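Local coordinates for DNA topoisomerase 2-associated protein PAT1 (Saccharomyces cerevisiae, PDB 4OGP), which probably activates mRNA decapping and represses translation, its C-terminal domain displaying two conserved regions involved in recruiting decapping factors, at residues A[250-255]-A[306-311]; A[263-268]-A[298-303]; A[271-276]-A[288-293]. All coordinates share one frame; numbering follows the deposited sequence.

Contact 1 (A[250-255]-A[306-311]); sequences IIIDEV and LFLNVM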
loop_
_atom_site.group_PDB
_atom_site.type_symbol
_atom_site.label_atom_id
_atom_site.label_comp_id
_atom_site.label_asym_id
_atom_site.label_seq_id
_atom_site.Cartn_x
_atom_site.Cartn_y
_atom_site.Cartn_z
ATOM N N ILE A 250 8.734 5.695 20.248
ATOM C CA ILE A 250 8.246 6.888 19.578
ATOM C C ILE A 250 6.941 6.556 18.822
ATOM O O ILE A 250 5.976 7.330 18.853
ATOM C CB ILE A 250 9.332 7.471 18.647
ATOM C CG1 ILE A 250 10.453 8.104 19.479
ATOM C CG2 ILE A 250 8.757 8.511 17.711
ATOM C CD1 ILE A 250 11.731 8.365 18.692
ATOM N N ILE A 251 6.894 5.384 18.188
ATOM C CA ILE A 251 5.682 4.986 17.458
ATOM C C ILE A 251 4.474 4.899 18.385
ATOM O O ILE A 251 3.450 5.553 18.148
ATOM C CB ILE A 251 5.852 3.654 16.674
ATOM C CG1 ILE A 251 6.943 3.793 15.615
ATOM C CG2 ILE A 251 4.548 3.278 15.966
ATOM C CD1 ILE A 251 7.357 2.512 15.008
ATOM N N ILE A 252 4.604 4.130 19.465
ATOM C CA ILE A 252 3.468 3.898 20.351
ATOM C C ILE A 252 2.974 5.201 20.962
ATOM O O ILE A 252 1.785 5.374 21.206
ATOM C CB ILE A 252 3.755 2.809 21.435
ATOM C CG1 ILE A 252 2.444 2.218 21.950
ATOM C CG2 ILE A 252 4.604 3.366 22.587
ATOM C CD1 ILE A 252 2.581 0.830 22.548
ATOM N N ASP A 253 3.894 6.138 21.157
ATOM C CA ASP A 253 3.566 7.449 21.693
ATOM C C ASP A 253 2.764 8.291 20.684
ATOM O O ASP A 253 1.752 8.911 21.040
ATOM C CB ASP A 253 4.869 8.164 22.086
ATOM C CG ASP A 253 4.688 9.104 23.254
ATOM O OD1 ASP A 253 5.319 8.863 24.306
ATOM O OD2 ASP A 253 3.920 10.079 23.121
ATOM N N GLU A 254 3.196 8.309 19.425
ATOM C CA GLU A 254 2.476 9.092 18.403
ATOM C C GLU A 254 1.059 8.583 18.102
ATOM O O GLU A 254 0.176 9.357 17.720
ATOM C CB GLU A 254 3.274 9.171 17.092
ATOM C CG GLU A 254 4.650 9.815 17.233
ATOM C CD GLU A 254 5.141 10.461 15.954
ATOM O OE1 GLU A 254 4.292 10.867 15.127
ATOM O OE2 GLU A 254 6.381 10.571 15.778
ATOM N N VAL A 255 0.836 7.281 18.259
ATOM C CA VAL A 255 -0.482 6.736 17.919
ATOM C C VAL A 255 -1.294 6.394 19.167
ATOM O O VAL A 255 -2.254 5.624 19.104
ATOM C CB VAL A 255 -0.386 5.508 16.975
ATOM C CG1 VAL A 255 0.305 5.890 15.690
ATOM C CG2 VAL A 255 0.321 4.347 17.633
ATOM N N LEU A 306 -2.096 -7.065 16.413
ATOM C CA LEU A 306 -0.973 -7.229 15.491
ATOM C C LEU A 306 0.155 -6.230 15.810
ATOM O O LEU A 306 1.331 -6.597 15.861
ATOM C CB LEU A 306 -1.447 -7.061 14.049
ATOM C CG LEU A 306 -0.414 -7.266 12.945
ATOM C CD1 LEU A 306 -0.030 -8.740 12.785
ATOM C CD2 LEU A 306 -0.975 -6.707 11.650
ATOM N N PHE A 307 -0.217 -4.975 16.050
ATOM C CA PHE A 307 0.766 -3.930 16.362
ATOM C C PHE A 307 1.300 -4.043 17.793
ATOM O O PHE A 307 2.504 -4.076 17.999
ATOM C CB PHE A 307 0.182 -2.538 16.100
ATOM C CG PHE A 307 0.989 -1.422 16.680
ATOM C CD1 PHE A 307 2.229 -1.098 16.153
ATOM C CD2 PHE A 307 0.508 -0.690 17.753
ATOM C CE1 PHE A 307 2.975 -0.069 16.690
ATOM C CE2 PHE A 307 1.251 0.343 18.289
ATOM C CZ PHE A 307 2.482 0.649 17.763
ATOM N N LEU A 308 0.408 -4.120 18.772
ATOM C CA LEU A 308 0.819 -4.248 20.166
ATOM C C LEU A 308 1.727 -5.456 20.436
ATOM O O LEU A 308 2.736 -5.317 21.131
ATOM C CB LEU A 308 -0.394 -4.258 21.103
ATOM C CG LEU A 308 -1.262 -2.998 21.195
ATOM C CD1 LEU A 308 -2.530 -3.288 21.980
ATOM C CD2 LEU A 308 -0.487 -1.861 21.866
ATOM N N ASN A 309 1.385 -6.620 19.879
ATOM C CA ASN A 309 2.184 -7.842 20.060
ATOM C C ASN A 309 3.650 -7.635 19.699
ATOM O O ASN A 309 4.553 -8.133 20.382
ATOM C CB ASN A 309 1.647 -9.002 19.213
ATOM C CG ASN A 309 0.363 -9.604 19.763
ATOM O OD1 ASN A 309 -0.099 -9.261 20.853
ATOM N ND2 ASN A 309 -0.200 -10.540 19.015
ATOM N N VAL A 310 3.885 -6.908 18.615
ATOM C CA VAL A 310 5.244 -6.537 18.224
ATOM C C VAL A 310 5.962 -5.809 19.365
ATOM O O VAL A 310 7.167 -5.949 19.548
ATOM C CB VAL A 310 5.241 -5.647 16.969
ATOM C CG1 VAL A 310 6.641 -5.149 16.669
ATOM C CG2 VAL A 310 4.699 -6.414 15.781
ATOM N N MET A 311 5.197 -5.068 20.154
ATOM C CA MET A 311 5.753 -4.256 21.244
ATOM C C MET A 311 5.823 -5.044 22.537
ATOM O O MET A 311 6.168 -4.494 23.568
ATOM C CB MET A 311 4.860 -3.043 21.482
ATOM C CG MET A 311 4.426 -2.352 20.197
ATOM S SD MET A 311 5.631 -1.104 19.740
ATOM C CE MET A 311 5.841 -0.317 21.331
#

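Contact 2 (A[263-268]-A[298-303]); sequences INEAET and EKLYQD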
loop_
_atom_site.group_PDB
_atom_site.type_symbol
_atom_site.label_atom_id
_atom_site.label_comp_id
_atom_site.label_asym_id
_atom_site.label_seq_id
_atom_site.Cartn_x
_atom_site.Cartn_y
_atom_site.Cartn_z
ATOM N N ILE A 263 -9.656 0.804 21.065
ATOM C CA ILE A 263 -10.132 0.109 22.249
ATOM C C ILE A 263 -11.541 0.562 22.619
ATOM O O ILE A 263 -12.428 -0.262 22.839
ATOM C CB ILE A 263 -9.164 0.289 23.424
ATOM C CG1 ILE A 263 -7.882 -0.486 23.142
ATOM C CG2 ILE A 263 -9.787 -0.191 24.706
ATOM C CD1 ILE A 263 -6.724 -0.158 24.070
ATOM N N ASN A 264 -11.748 1.874 22.650
ATOM C CA ASN A 264 -13.067 2.443 22.906
ATOM C C ASN A 264 -14.168 1.918 21.978
ATOM O O ASN A 264 -15.269 1.593 22.428
ATOM C CB ASN A 264 -13.020 3.957 22.757
ATOM C CG ASN A 264 -13.483 4.676 23.992
ATOM O OD1 ASN A 264 -12.705 4.897 24.924
ATOM N ND2 ASN A 264 -14.756 5.070 24.004
ATOM N N GLU A 265 -13.882 1.881 20.680
ATOM C CA GLU A 265 -14.875 1.424 19.714
ATOM C C GLU A 265 -15.175 -0.076 19.887
ATOM O O GLU A 265 -16.330 -0.472 19.945
ATOM C CB GLU A 265 -14.457 1.744 18.273
ATOM C CG GLU A 265 -15.629 1.664 17.305
ATOM C CD GLU A 265 -15.220 1.412 15.864
ATOM O OE1 GLU A 265 -16.009 0.746 15.139
ATOM O OE2 GLU A 265 -14.135 1.884 15.454
ATOM N N ALA A 266 -14.128 -0.889 19.985
ATOM C CA ALA A 266 -14.262 -2.317 20.253
ATOM C C ALA A 266 -15.155 -2.610 21.465
ATOM O O ALA A 266 -16.021 -3.493 21.422
ATOM C CB ALA A 266 -12.886 -2.949 20.436
ATOM N N GLU A 267 -14.951 -1.859 22.542
ATOM C CA GLU A 267 -15.732 -2.053 23.761
ATOM C C GLU A 267 -17.180 -1.615 23.584
ATOM O O GLU A 267 -18.086 -2.206 24.160
ATOM C CB GLU A 267 -15.086 -1.317 24.949
ATOM C CG GLU A 267 -13.788 -1.965 25.435
ATOM C CD GLU A 267 -13.983 -3.417 25.875
ATOM O OE1 GLU A 267 -13.013 -4.203 25.803
ATOM O OE2 GLU A 267 -15.104 -3.774 26.303
ATOM N N THR A 268 -17.394 -0.564 22.802
ATOM C CA THR A 268 -18.743 -0.136 22.475
ATOM C C THR A 268 -19.450 -1.224 21.644
ATOM O O THR A 268 -20.648 -1.456 21.789
ATOM C CB THR A 268 -18.732 1.187 21.698
ATOM O OG1 THR A 268 -18.301 2.245 22.567
ATOM C CG2 THR A 268 -20.109 1.519 21.178
ATOM N N GLU A 298 -14.059 -8.073 16.581
ATOM C CA GLU A 298 -12.950 -9.016 16.582
ATOM C C GLU A 298 -11.875 -8.518 15.651
ATOM O O GLU A 298 -10.678 -8.699 15.897
ATOM C CB GLU A 298 -13.420 -10.412 16.125
ATOM C CG GLU A 298 -14.383 -11.079 17.090
ATOM C CD GLU A 298 -14.674 -12.528 16.729
ATOM O OE1 GLU A 298 -14.324 -12.966 15.607
ATOM O OE2 GLU A 298 -15.258 -13.229 17.579
ATOM N N LYS A 299 -12.318 -7.925 14.551
ATOM C CA LYS A 299 -11.410 -7.278 13.620
ATOM C C LYS A 299 -10.591 -6.110 14.260
ATOM O O LYS A 299 -9.393 -6.016 14.051
ATOM C CB LYS A 299 -12.200 -6.790 12.414
ATOM C CG LYS A 299 -11.382 -6.045 11.388
ATOM C CD LYS A 299 -12.244 -5.746 10.168
ATOM C CE LYS A 299 -11.514 -4.871 9.184
ATOM N NZ LYS A 299 -10.050 -5.181 9.167
ATOM N N LEU A 300 -11.230 -5.229 15.018
ATOM C CA LEU A 300 -10.474 -4.183 15.744
ATOM C C LEU A 300 -9.458 -4.754 16.749
ATOM O O LEU A 300 -8.316 -4.306 16.794
ATOM C CB LEU A 300 -11.410 -3.205 16.453
ATOM C CG LEU A 300 -12.327 -2.390 15.539
ATOM C CD1 LEU A 300 -13.278 -1.517 16.349
ATOM C CD2 LEU A 300 -11.516 -1.562 14.564
ATOM N N TYR A 301 -9.881 -5.736 17.547
ATOM C CA TYR A 301 -8.989 -6.463 18.456
ATOM C C TYR A 301 -7.803 -7.061 17.717
ATOM O O TYR A 301 -6.664 -6.943 18.149
ATOM C CB TYR A 301 -9.726 -7.635 19.133
ATOM C CG TYR A 301 -10.318 -7.340 20.497
ATOM C CD1 TYR A 301 -9.614 -7.632 21.673
ATOM C CD2 TYR A 301 -11.591 -6.803 20.611
ATOM C CE1 TYR A 301 -10.170 -7.373 22.921
ATOM C CE2 TYR A 301 -12.151 -6.535 21.838
ATOM C CZ TYR A 301 -11.444 -6.810 22.987
ATOM O OH TYR A 301 -12.038 -6.529 24.194
ATOM N N GLN A 302 -8.091 -7.756 16.618
ATOM C CA GLN A 302 -7.063 -8.474 15.874
ATOM C C GLN A 302 -6.036 -7.527 15.261
ATOM O O GLN A 302 -4.831 -7.760 15.340
ATOM C CB GLN A 302 -7.707 -9.373 14.801
ATOM C CG GLN A 302 -8.315 -10.631 15.417
ATOM C CD GLN A 302 -9.276 -11.355 14.500
ATOM O OE1 GLN A 302 -9.076 -11.414 13.285
ATOM N NE2 GLN A 302 -10.342 -11.902 15.080
ATOM N N ASP A 303 -6.510 -6.457 14.644
ATOM C CA ASP A 303 -5.606 -5.552 13.957
ATOM C C ASP A 303 -4.812 -4.705 14.951
ATOM O O ASP A 303 -3.621 -4.462 14.760
ATOM C CB ASP A 303 -6.364 -4.730 12.912
ATOM C CG ASP A 303 -7.077 -5.625 11.879
ATOM O OD1 ASP A 303 -6.638 -6.790 11.688
ATOM O OD2 ASP A 303 -8.076 -5.179 11.284
HETATM O O HOH W 1 -11.416 -6.002 26.873
#

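Contact 3 (A[271-276]-A[288-293]); sequences KKEKEL and TELKSI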
loop_
_atom_site.group_PDB
_atom_site.type_symbol
_atom_site.label_atom_id
_atom_site.label_comp_id
_atom_site.label_asym_id
_atom_site.label_seq_id
_atom_site.Cartn_x
_atom_site.Cartn_y
_atom_site.Cartn_z
ATOM N N LYS A 271 -20.671 -4.139 23.963
ATOM C CA LYS A 271 -21.930 -3.909 24.670
ATOM C C LYS A 271 -23.145 -4.077 23.772
ATOM O O LYS A 271 -24.133 -4.705 24.164
ATOM C CB LYS A 271 -21.956 -2.522 25.320
ATOM C CG LYS A 271 -21.010 -2.399 26.504
ATOM C CD LYS A 271 -20.991 -0.996 27.093
ATOM C CE LYS A 271 -20.164 -0.963 28.378
ATOM N NZ LYS A 271 -18.850 -1.666 28.229
ATOM N N LYS A 272 -23.086 -3.502 22.578
ATOM C CA LYS A 272 -24.174 -3.675 21.621
ATOM C C LYS A 272 -24.370 -5.165 21.321
ATOM O O LYS A 272 -25.494 -5.636 21.228
ATOM C CB LYS A 272 -23.905 -2.891 20.334
ATOM C CG LYS A 272 -25.150 -2.589 19.513
ATOM C CD LYS A 272 -26.034 -1.536 20.179
ATOM C CE LYS A 272 -27.349 -1.347 19.427
ATOM N NZ LYS A 272 -28.197 -0.253 20.001
ATOM N N GLU A 273 -23.271 -5.902 21.191
ATOM C CA GLU A 273 -23.333 -7.346 21.001
ATOM C C GLU A 273 -24.073 -8.037 22.143
ATOM O O GLU A 273 -24.929 -8.887 21.909
ATOM C CB GLU A 273 -21.931 -7.934 20.867
ATOM C CG GLU A 273 -21.889 -9.453 20.996
ATOM C CD GLU A 273 -20.480 -9.980 20.941
ATOM O OE1 GLU A 273 -19.543 -9.157 20.813
ATOM O OE2 GLU A 273 -20.303 -11.207 21.034
ATOM N N LYS A 274 -23.742 -7.648 23.372
ATOM C CA LYS A 274 -24.331 -8.225 24.575
ATOM C C LYS A 274 -25.823 -7.979 24.668
ATOM O O LYS A 274 -26.557 -8.798 25.215
ATOM C CB LYS A 274 -23.669 -7.658 25.834
ATOM C CG LYS A 274 -22.234 -8.105 26.083
ATOM C CD LYS A 274 -21.617 -7.288 27.229
ATOM C CE LYS A 274 -20.189 -7.708 27.535
ATOM N NZ LYS A 274 -20.140 -9.055 28.162
ATOM N N GLU A 275 -26.277 -6.849 24.149
ATOM C CA GLU A 275 -27.698 -6.524 24.218
ATOM C C GLU A 275 -28.515 -7.206 23.110
ATOM O O GLU A 275 -29.710 -7.459 23.276
ATOM C CB GLU A 275 -27.922 -5.010 24.192
ATOM C CG GLU A 275 -27.833 -4.401 22.807
ATOM C CD GLU A 275 -28.679 -3.149 22.652
ATOM O OE1 GLU A 275 -28.184 -2.045 22.978
ATOM O OE2 GLU A 275 -29.838 -3.274 22.197
ATOM N N LEU A 276 -27.872 -7.507 21.987
ATOM C CA LEU A 276 -28.545 -8.203 20.887
ATOM C C LEU A 276 -28.502 -9.723 21.048
ATOM O O LEU A 276 -29.360 -10.432 20.530
ATOM C CB LEU A 276 -27.905 -7.833 19.551
ATOM C CG LEU A 276 -28.571 -6.737 18.722
ATOM C CD1 LEU A 276 -29.011 -5.571 19.588
ATOM C CD2 LEU A 276 -27.611 -6.280 17.642
ATOM N N THR A 288 -28.195 -10.243 10.932
ATOM C CA THR A 288 -27.099 -9.716 10.130
ATOM C C THR A 288 -26.341 -8.620 10.892
ATOM O O THR A 288 -25.121 -8.503 10.769
ATOM C CB THR A 288 -27.600 -9.110 8.818
ATOM O OG1 THR A 288 -28.618 -8.156 9.112
ATOM C CG2 THR A 288 -28.195 -10.173 7.933
ATOM N N GLU A 289 -27.069 -7.844 11.688
ATOM C CA GLU A 289 -26.484 -6.750 12.480
ATOM C C GLU A 289 -25.552 -7.272 13.583
ATOM O O GLU A 289 -24.421 -6.795 13.737
ATOM C CB GLU A 289 -27.599 -5.876 13.069
ATOM C CG GLU A 289 -27.125 -4.692 13.955
ATOM C CD GLU A 289 -26.399 -3.597 13.176
ATOM O OE1 GLU A 289 -25.936 -2.626 13.817
ATOM O OE2 GLU A 289 -26.300 -3.700 11.929
ATOM N N LEU A 290 -26.023 -8.275 14.324
ATOM C CA LEU A 290 -25.212 -8.922 15.356
ATOM C C LEU A 290 -23.944 -9.533 14.766
ATOM O O LEU A 290 -22.849 -9.336 15.280
ATOM C CB LEU A 290 -26.028 -9.986 16.104
ATOM C CG LEU A 290 -25.330 -10.800 17.199
ATOM C CD1 LEU A 290 -24.702 -9.902 18.270
ATOM C CD2 LEU A 290 -26.347 -11.757 17.828
ATOM N N LYS A 291 -24.088 -10.253 13.663
ATOM C CA LYS A 291 -22.933 -10.870 13.016
ATOM C C LYS A 291 -21.923 -9.819 12.546
ATOM O O LYS A 291 -20.725 -10.055 12.548
ATOM C CB LYS A 291 -23.384 -11.737 11.836
ATOM C CG LYS A 291 -24.144 -13.015 12.247
ATOM C CD LYS A 291 -24.363 -13.901 11.027
ATOM C CE LYS A 291 -25.378 -15.012 11.273
ATOM N NZ LYS A 291 -25.306 -15.570 12.642
ATOM N N SER A 292 -22.441 -8.666 12.136
ATOM C CA SER A 292 -21.631 -7.539 11.718
ATOM C C SER A 292 -20.856 -6.947 12.902
ATOM O O SER A 292 -19.655 -6.697 12.818
ATOM C CB SER A 292 -22.541 -6.470 11.101
ATOM O OG SER A 292 -21.777 -5.408 10.582
ATOM N N ILE A 293 -21.562 -6.716 13.999
ATOM C CA ILE A 293 -20.967 -6.187 15.222
ATOM C C ILE A 293 -19.816 -7.065 15.708
ATOM O O ILE A 293 -18.707 -6.576 15.989
ATOM C CB ILE A 293 -22.033 -6.057 16.315
ATOM C CG1 ILE A 293 -22.995 -4.929 15.944
ATOM C CG2 ILE A 293 -21.387 -5.821 17.703
ATOM C CD1 ILE A 293 -24.314 -4.975 16.684
#

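Contact 1 (A[250-255]-A[306-311])
The ring of Phe307 pushes its outer end between Ile251 and Val255, and three of its carbons, CE1, CZ and CE2, do all the close touching on that side. The methyl CG2 of Ile251 rests against both CE1 and CZ of Phe307, at 3.8 Å from each, while Val255, pointing back at the phenyl group, brings CG2 to 4.2 Å from Phe307 CE2. Both methyls come at the ring obliquely. The ring's edge is met by backbone: Ile252 CA lies near the ring plane, 4.3 Å from Phe307 CZ. With CG anti to the backbone N (chi1 167°), the phenyl group leaves helix 284-310 directly for helix 245-254, and this long reach suits two axes that stay 11.7 Å apart. Ile252 works on a second patch beside the ring. Its CD1 meets the terminal methyl CE of Met311 at 3.7 Å and, crossing the leucine side chain at about a right angle, Leu308 CD2 at 4.1 Å. Met311 is bent at both chi2 and chi3 (-89° and -47°), a curl that swings CE back over Ile252 and also within 3.8 Å of Ile252 CB. No hydrogen bond links the two segments, so cohesion here is entirely apolar. Further residues pack round it: Leu236 of helix 230-241 touches both Ile251 and Phe307, Ile205 lies against Ile251 and Val255, and Leu313 of the strand that follows covers Ile252 and Leu308. The example illustrates how stacked helices share one hydrophobic core, with an aromatic residue of one helix spanning to the next, an arrangement in keeping with the ARM-repeat fold of this mainly helical domain, here close to its C-terminal end.

Contact 2 (A[263-268]-A[298-303])
From CB outward, the side chain of Glu265 lies across one methyl, Leu300 CD1, at about a right angle to the leucine side chain. CB of Glu265 is 4.0 Å from Leu300 CD1, CG stays about as near, and Glu265 CD comes to 3.5 Å; both carboxylate oxygens lie against the same methyl. Extended beyond CG, the glutamate thus lends its length to an apolar neighbour at the exposed border of the contact. Inward, Ala266 marks where the backbones come together, its CA 6.2 Å from that of Leu300. A residue this small is consistent with the 9.2 Å between the segment axes of the antiparallel helices 256-277 and 284-310, as in the close helix pairs from which ARM-type superhelices are built. The alanine methyl has a second neighbour: Ala266 CB is 3.9 Å from Tyr301 CE2, meeting the ring obliquely. Tyr301 then carries its hydroxyl along helix 256-277 towards Glu267, whose chain is bent at chi2 (-59°) and brings OE1 to the phenol with the carboxylate plane 71° from the ring plane. A water lying in the ring plane bridges the two groups, donating to Glu267 OE1 at 2.6 Å and sitting 2.8 Å from Tyr301 OH. The same carboxylate oxygen is hydrogen-bonded by the hydroxyl of Tyr315 from the strand 313-316, whose ring also meets that of Tyr301. A buffer molecule, MES, lies beside Tyr301 and is hydrogen-bonded by Gln302, probably a guest from crystallisation.

Contact 3 (A[271-276]-A[288-293])
The carbonyl oxygen of Glu273 is approached by three groups: the hydroxyl of Ser277 hydrogen-bonds to it, Leu276 N gives it a weak bond of 3.3 Å, and from across the contact the methyl Leu290 CD1 lies 3.8 Å away. That methyl belongs to a leucine whose CG stands anti to the backbone N (chi1 178°), a setting that carries the branch towards helix 256-277. There CD1 fits between Glu273 and Leu276, also meeting Glu273 CG at 3.9 Å and Leu276 CB at 4.0 Å. Glu273 therefore shows a familiar division of labour: its CB and CG serve the apolar seam, whereas its carboxylate turns to Lys297, one helical turn beyond Ile293, in a salt bridge. Ile293 uses both of its branches. Its CG2 meets Glu273 CB at 3.8 Å, and its CD1 lies 3.7 Å from Leu276 CD2 and 3.8 Å from Lys272 CG, so one methyl is shared by a leucine and the aliphatic stem of a lysine. Leu276 and Ile293 cross at about a right angle. Were Ile293 cut back to an alanine, Leu276 CD2 would probably face a gap and the stem of Lys272 would lose its apolar neighbour on the facing segment. At the border Glu289 adds its CG, 4.0 Å from Leu276 CD2. The amino group of Lys272 runs forward along its own helix to a long, weak salt bridge with Glu275. The pair forms the outer end of an antiparallel helical hairpin: helices 256-277 and 284-310 are joined just beyond these residues by a short loop whose Arg282 touches Leu290, while Leu269, one turn before Glu273, touches Ile293, and Phe226 of a neighbouring loop touches Ser292.

In the fold
Helix 284-310 runs through all three contacts, meeting helix 245-254 in contact 1 and helix 256-277 in contacts 2 and 3. Along the chain the pairings are nested, contact 3 innermost, and their centres lie about 15 Å (1 to 2) and 13 Å (2 to 3) apart. Contact 1 is the buried one, wholly apolar and spanned by large side chains between distant axes. Contact 2 lies at the surface, where a small residue sits between close helices and water joins polar tips. Contact 3, farthest from the chain's centre, is intermediate: an aliphatic seam edged by charged residues. Polar groups thus enter where burial lessens, though burial does not simply fall with distance from the centre.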